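Local coordinates for pirin family protein (Acinetobacter baumannii, PDB 6D0P), which probably acts as a metal-dependent quercetin 2,3-dioxygenase of the bicupin pirin family, using iron as its expected cofactor, at residues A[200-211]-A[225-236]. Numbering follows the deposited sequence. Where two conformers were deposited one is given.
Sequences VPEGHTTLVVVL and GKTVAILSREGV
Val-208 and Ala-229 form a hydrogen-bonded antiparallel pair at the middle of two neighbouring strands, 205-210 and 227-231, in the C-terminal cupin barrel of this pirin. Val-208 N reaches Ala-229 O at 3.0 Å, and Ala-229 N returns to Val-208 O at 2.8 Å. The ladder continues from Leu-231 N to Thr-206 O and through both backbone bonds of Val-210 with Thr-227. Lys-226 and Thr-227 both face Val-210, making a G1 beta bulge; Lys-226 N bonds to Leu-211 O and more weakly to Val-210 O. Toward the other end water 1 is inserted between the strands, taking the N-H of Thr-206 and donating to Leu-231 O.

Apolar side chains divide between the two faces of the sheet. On one, Leu-207 and Ile-230 run side by side, Leu-207 CD2 meeting Ile-230 CG1 at 3.7 Å, while Val-209 CG2 touches Val-228 CG2. On the other, Leu-231 CD1 touches both Thr-206 CG2, at 3.9 Å, and Val-208 CG2; Phe-238 of strand 237-242 packs on all three residues.

Backbone and side-chain bonds together hold the loops beyond the strands and the start of strand 205-210. Val-200 N donates almost straight to Val-236 O at 2.8 Å, and Gly-203 N, in the type II turn 201-204, to Arg-233 O. Glu-202 has its CG anti to the backbone N (chi1 176°) and bends at chi2, which carries the carboxylate back to Gly-235; Gly-235 N binds OE2 at 3.0 Å on the syn side, 30° out of the carboxylate plane. The extended Arg-233 chain lies alongside Thr-205, its NE and NH2 giving weak bonds to Thr-205 OG1, which itself bonds to Ser-39 O. Backbone bonds and a bridging water thus satisfy the buried ladder, whereas backbone bonds and the Glu-202 carboxylate hold its more exposed loop end, Arg-233 adding weak ones.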
ATOM      1  N   VAL A 200       8.114   2.561  17.133  0.50 21.27           N
ATOM      2  CA  VAL A 200       8.277   3.275  15.877  0.50 21.07           C
ATOM      3  C   VAL A 200       9.362   4.335  16.066  0.50 22.55           C
ATOM      4  O   VAL A 200       9.543   4.826  17.169  0.50 22.89           O
ATOM      5  CB  VAL A 200       6.937   3.921  15.476  0.50 19.56           C
ATOM      6  CG1 VAL A 200       7.063   4.899  14.313  0.50 19.89           C
ATOM      7  CG2 VAL A 200       5.890   2.864  15.185  0.50 18.53           C
ATOM      8  N   PRO A 201      10.103   4.667  15.001  1.00 23.77           N
ATOM      9  CA  PRO A 201      11.073   5.733  15.152  1.00 24.80           C
ATOM     10  C   PRO A 201      10.467   7.106  15.488  1.00 24.28           C
ATOM     11  O   PRO A 201       9.433   7.514  14.943  1.00 22.60           O
ATOM     12  CB  PRO A 201      11.804   5.787  13.807  1.00 25.86           C
ATOM     13  CG  PRO A 201      11.639   4.424  13.243  1.00 25.52           C
ATOM     14  CD  PRO A 201      10.259   4.016  13.686  1.00 25.02           C
ATOM     15  N   GLU A 202      11.139   7.796  16.393  1.00 24.09           N
ATOM     16  CA  GLU A 202      10.745   9.117  16.835  1.00 25.11           C
ATOM     17  C   GLU A 202      10.604  10.033  15.611  1.00 24.39           C
ATOM     18  O   GLU A 202      11.456  10.015  14.734  1.00 21.96           O
ATOM     19  CB  GLU A 202      11.806   9.664  17.794  1.00 27.44           C
ATOM     20  CG  GLU A 202      11.568  11.086  18.251  1.00 29.32           C
ATOM     21  CD  GLU A 202      10.341  11.246  19.133  1.00 31.43           C
ATOM     22  OE1 GLU A 202      10.298  10.618  20.212  1.00 31.12           O
ATOM     23  OE2 GLU A 202       9.435  11.995  18.736  1.00 31.42           O
ATOM     24  N   GLY A 203       9.530  10.812  15.547  1.00 22.44           N
ATOM     25  CA  GLY A 203       9.368  11.780  14.420  1.00 21.90           C
ATOM     26  C   GLY A 203       8.713  11.193  13.181  1.00 20.29           C
ATOM     27  O   GLY A 203       8.354  11.953  12.272  1.00 19.14           O
ATOM     28  N   HIS A 204       8.502   9.872  13.118  1.00 18.45           N
ATOM     29  CA  HIS A 204       7.893   9.278  11.921  1.00 17.37           C
ATOM     30  C   HIS A 204       6.364   9.440  11.893  1.00 15.65           C
ATOM     31  O   HIS A 204       5.694   9.296  12.909  1.00 14.68           O
ATOM     32  CB  HIS A 204       8.157   7.761  11.845  1.00 17.93           C
ATOM     33  CG  HIS A 204       9.489   7.389  11.278  1.00 20.28           C
ATOM     34  ND1 HIS A 204       9.705   6.194  10.628  1.00 22.49           N
ATOM     35  CD2 HIS A 204      10.646   8.069  11.215  1.00 21.49           C
ATOM     36  CE1 HIS A 204      10.949   6.150  10.216  1.00 24.15           C
ATOM     37  NE2 HIS A 204      11.541   7.278  10.555  1.00 22.61           N
ATOM     38  N   THR A 205       5.859   9.738  10.710  1.00 14.82           N
ATOM     39  CA  THR A 205       4.441   9.561  10.391  1.00 14.37           C
ATOM     40  C   THR A 205       4.089   8.127  10.786  1.00 14.58           C
ATOM     41  O   THR A 205       4.897   7.236  10.521  1.00 14.83           O
ATOM     42  CB  THR A 205       4.214   9.728   8.887  1.00 14.48           C
ATOM     43  OG1 THR A 205       4.509  11.082   8.572  1.00 14.69           O
ATOM     44  CG2 THR A 205       2.826   9.350   8.423  1.00 14.33           C
ATOM     45  N   THR A 206       2.921   7.920  11.404  1.00 13.73           N
ATOM     46  CA  THR A 206       2.509   6.629  11.870  1.00 13.69           C
ATOM     47  C   THR A 206       1.023   6.464  11.585  1.00 13.06           C
ATOM     48  O   THR A 206       0.182   7.203  12.148  1.00 12.77           O
ATOM     49  CB  THR A 206       2.795   6.461  13.368  1.00 15.81           C
ATOM     50  OG1 THR A 206       4.192   6.638  13.619  1.00 18.64           O
ATOM     51  CG2 THR A 206       2.384   5.098  13.872  1.00 15.75           C
ATOM     52  N   LEU A 207       0.718   5.569  10.656  1.00 12.72           N
ATOM     53  CA  LEU A 207      -0.643   5.288  10.270  1.00 12.59           C
ATOM     54  C   LEU A 207      -0.991   3.847  10.652  1.00 13.06           C
ATOM     55  O   LEU A 207      -0.221   2.922  10.337  1.00 14.36           O
ATOM     56  CB  LEU A 207      -0.776   5.482   8.757  1.00 12.69           C
ATOM     57  CG  LEU A 207      -0.262   6.804   8.210  1.00 13.16           C
ATOM     58  CD1 LEU A 207      -0.304   6.784   6.701  1.00 13.57           C
ATOM     59  CD2 LEU A 207      -1.076   7.977   8.766  1.00 14.05           C
ATOM     60  N   VAL A 208      -2.112   3.659  11.340  1.00 12.94           N
ATOM     61  CA  VAL A 208      -2.613   2.324  11.689  1.00 13.73           C
ATOM     62  C   VAL A 208      -3.835   2.073  10.815  1.00 13.98           C
ATOM     63  O   VAL A 208      -4.823   2.803  10.892  1.00 13.20           O
ATOM     64  CB  VAL A 208      -2.959   2.195  13.177  1.00 15.03           C
ATOM     65  CG1 VAL A 208      -3.546   0.829  13.518  1.00 15.45           C
ATOM     66  CG2 VAL A 208      -1.737   2.516  14.026  1.00 15.71           C
ATOM     67  N   VAL A 209      -3.702   1.105   9.931  1.00 13.47           N
ATOM     68  CA  VAL A 209      -4.776   0.775   9.005  1.00 14.17           C
ATOM     69  C   VAL A 209      -5.432  -0.530   9.472  1.00 14.54           C
ATOM     70  O   VAL A 209      -4.748  -1.533   9.649  1.00 14.91           O
ATOM     71  CB  VAL A 209      -4.266   0.643   7.563  1.00 14.73           C
ATOM     72  CG1 VAL A 209      -5.400   0.294   6.595  1.00 16.34           C
ATOM     73  CG2 VAL A 209      -3.555   1.904   7.115  1.00 15.77           C
ATOM     74  N   VAL A 210      -6.733  -0.467   9.713  1.00 13.14           N
ATOM     75  CA  VAL A 210      -7.498  -1.618  10.074  1.00 14.78           C
ATOM     76  C   VAL A 210      -8.317  -2.009   8.847  1.00 14.10           C
ATOM     77  O   VAL A 210      -9.227  -1.306   8.465  1.00 14.85           O
ATOM     78  CB  VAL A 210      -8.385  -1.354  11.305  1.00 15.63           C
ATOM     79  CG1 VAL A 210      -9.206  -2.583  11.684  1.00 16.41           C
ATOM     80  CG2 VAL A 210      -7.546  -0.880  12.473  1.00 17.70           C
ATOM     81  N   LEU A 211      -7.967  -3.126   8.222  1.00 14.12           N
ATOM     82  CA  LEU A 211      -8.682  -3.576   7.047  1.00 14.73           C
ATOM     83  C   LEU A 211      -9.996  -4.250   7.439  1.00 15.96           C
ATOM     84  O   LEU A 211     -11.049  -3.988   6.824  1.00 14.78           O
ATOM     85  CB  LEU A 211      -7.803  -4.547   6.256  1.00 15.36           C
ATOM     86  CG  LEU A 211      -6.480  -3.986   5.756  1.00 15.65           C
ATOM     87  CD1 LEU A 211      -5.659  -5.092   5.107  1.00 16.60           C
ATOM     88  CD2 LEU A 211      -6.684  -2.830   4.790  1.00 15.94           C
ATOM     89  N   GLY A 225     -13.167  -1.828  10.951  1.00 19.54           N
ATOM     90  CA  GLY A 225     -12.658  -2.113   9.609  1.00 19.03           C
ATOM     91  C   GLY A 225     -12.796  -0.940   8.648  1.00 18.35           C
ATOM     92  O   GLY A 225     -13.650  -0.070   8.815  1.00 18.69           O
ATOM     93  N   LYS A 226     -11.931  -0.974   7.646  1.00 16.40           N
ATOM     94  CA  LYS A 226     -11.888   0.034   6.593  0.50 17.46           C
ATOM     95  C   LYS A 226     -11.566   1.391   7.227  1.00 16.97           C
ATOM     96  O   LYS A 226     -12.184   2.398   6.863  1.00 17.05           O
ATOM     97  CB  LYS A 226     -13.215   0.114   5.829  0.50 18.92           C
ATOM     98  CG  LYS A 226     -13.787  -1.194   5.294  0.50 21.14           C
ATOM     99  CD  LYS A 226     -15.084  -0.978   4.524  0.50 22.15           C
ATOM    100  CE  LYS A 226     -15.974  -2.197   4.430  0.50 23.78           C
ATOM    101  NZ  LYS A 226     -15.324  -3.302   3.694  0.50 25.89           N
ATOM    102  N   THR A 227     -10.619   1.405   8.180  1.00 16.12           N
ATOM    103  CA  THR A 227     -10.292   2.647   8.908  1.00 17.84           C
ATOM    104  C   THR A 227      -8.779   2.898   8.912  1.00 16.98           C
ATOM    105  O   THR A 227      -7.968   1.939   8.974  1.00 18.03           O
ATOM    106  CB  THR A 227     -10.759   2.578  10.373  1.00 20.57           C
ATOM    107  OG1 THR A 227     -12.188   2.463  10.460  1.00 22.39           O
ATOM    108  CG2 THR A 227     -10.380   3.798  11.183  1.00 21.26           C
ATOM    109  N   VAL A 228      -8.407   4.168   8.819  1.00 15.55           N
ATOM    110  CA  VAL A 228      -7.033   4.578   9.051  1.00 16.03           C
ATOM    111  C   VAL A 228      -7.020   5.555  10.235  1.00 14.53           C
ATOM    112  O   VAL A 228      -7.814   6.497  10.274  1.00 14.35           O
ATOM    113  CB  VAL A 228      -6.354   5.211   7.821  1.00 17.10           C
ATOM    114  CG1 VAL A 228      -7.125   6.384   7.248  1.00 21.34           C
ATOM    115  CG2 VAL A 228      -4.934   5.642   8.158  1.00 18.58           C
ATOM    116  N   ALA A 229      -6.144   5.291  11.186  1.00 13.81           N
ATOM    117  CA  ALA A 229      -5.892   6.169  12.308  1.00 14.51           C
ATOM    118  C   ALA A 229      -4.535   6.852  12.093  1.00 15.08           C
ATOM    119  O   ALA A 229      -3.575   6.221  11.666  1.00 14.92           O
ATOM    120  CB  ALA A 229      -5.895   5.407  13.610  1.00 14.53           C
ATOM    121  N   ILE A 230      -4.468   8.128  12.454  1.00 15.38           N
ATOM    122  CA  ILE A 230      -3.255   8.907  12.399  1.00 15.26           C
ATOM    123  C   ILE A 230      -2.774   9.139  13.836  1.00 15.60           C
ATOM    124  O   ILE A 230      -3.538   9.631  14.694  1.00 14.21           O
ATOM    125  CB  ILE A 230      -3.530  10.212  11.631  1.00 17.47           C
ATOM    126  CG1 ILE A 230      -3.962   9.868  10.200  1.00 21.10           C
ATOM    127  CG2 ILE A 230      -2.326  11.149  11.664  1.00 18.95           C
ATOM    128  CD1 ILE A 230      -4.270  11.039   9.357  1.00 25.57           C
ATOM    129  N   LEU A 231      -1.542   8.722  14.116  1.00 15.30           N
ATOM    130  CA  LEU A 231      -0.940   8.933  15.439  1.00 16.61           C
ATOM    131  C   LEU A 231       0.056  10.096  15.334  1.00 17.06           C
ATOM    132  O   LEU A 231       0.450  10.507  14.236  1.00 19.01           O
ATOM    133  CB  LEU A 231      -0.235   7.671  15.942  1.00 17.35           C
ATOM    134  CG  LEU A 231      -1.024   6.364  15.952  1.00 18.87           C
ATOM    135  CD1 LEU A 231      -0.278   5.303  16.737  1.00 19.86           C
ATOM    136  CD2 LEU A 231      -2.419   6.510  16.496  1.00 20.44           C
ATOM    137  N   SER A 232       0.438  10.664  16.466  1.00 16.97           N
ATOM    138  CA  SER A 232       1.357  11.790  16.455  1.00 17.26           C
ATOM    139  C   SER A 232       2.757  11.359  15.986  1.00 16.73           C
ATOM    140  O   SER A 232       3.217  10.220  16.211  1.00 16.70           O
ATOM    141  CB  SER A 232       1.418  12.470  17.805  1.00 19.61           C
ATOM    142  OG  SER A 232       1.901  11.564  18.799  1.00 21.72           O
ATOM    143  N   ARG A 233       3.429  12.288  15.326  1.00 16.93           N
ATOM    144  CA  ARG A 233       4.822  12.070  14.904  1.00 17.96           C
ATOM    145  C   ARG A 233       5.721  12.030  16.141  1.00 19.06           C
ATOM    146  O   ARG A 233       6.642  11.225  16.209  1.00 20.15           O
ATOM    147  CB  ARG A 233       5.276  13.137  13.910  1.00 17.71           C
ATOM    148  CG  ARG A 233       4.649  12.948  12.545  1.00 18.36           C
ATOM    149  CD  ARG A 233       5.009  14.024  11.563  1.00 19.73           C
ATOM    150  NE  ARG A 233       4.374  13.762  10.279  1.00 20.49           N
ATOM    151  CZ  ARG A 233       4.411  14.586   9.256  1.00 19.94           C
ATOM    152  NH1 ARG A 233       5.051  15.738   9.365  1.00 19.79           N
ATOM    153  NH2 ARG A 233       3.821  14.249   8.122  1.00 20.30           N
ATOM    154  N   GLU A 234       5.396  12.848  17.131  1.00 20.42           N
ATOM    155  CA  GLU A 234       6.126  12.866  18.390  1.00 23.17           C
ATOM    156  C   GLU A 234       5.831  11.566  19.146  1.00 21.98           C
ATOM    157  O   GLU A 234       4.674  11.156  19.222  1.00 20.38           O
ATOM    158  CB  GLU A 234       5.699  14.081  19.229  1.00 28.63           C
ATOM    159  CG  GLU A 234       5.871  15.439  18.532  1.00 36.17           C
ATOM    160  CD  GLU A 234       5.118  15.703  17.220  1.00 44.15           C
ATOM    161  OE1 GLU A 234       3.921  15.252  17.085  1.00 35.70           O
ATOM    162  OE2 GLU A 234       5.733  16.367  16.302  1.00 43.70           O
ATOM    163  N   GLY A 235       6.853  10.937  19.736  1.00 21.54           N
ATOM    164  CA  GLY A 235       6.645   9.679  20.479  1.00 21.28           C
ATOM    165  C   GLY A 235       7.196   8.454  19.739  1.00 21.01           C
ATOM    166  O   GLY A 235       7.430   8.474  18.512  1.00 19.88           O
ATOM    167  N   VAL A 236       7.381   7.362  20.465  1.00 21.61           N
ATOM    168  CA  VAL A 236       7.977   6.179  19.858  1.00 23.46           C
ATOM    169  C   VAL A 236       7.111   4.943  20.069  1.00 24.62           C
ATOM    170  O   VAL A 236       7.428   3.910  19.493  1.00 30.30           O
ATOM    171  CB  VAL A 236       9.394   5.906  20.397  1.00 25.12           C
ATOM    172  CG1 VAL A 236      10.369   6.964  19.953  1.00 25.23           C
ATOM    173  CG2 VAL A 236       9.414   5.729  21.910  1.00 26.55           C
TER
HETATM  174  O   HOH W   1       1.365  10.274  11.695  1.00 19.00           O
HETATM  175  O   HOH W   2     -13.499  -4.756   6.251  1.00 24.16           O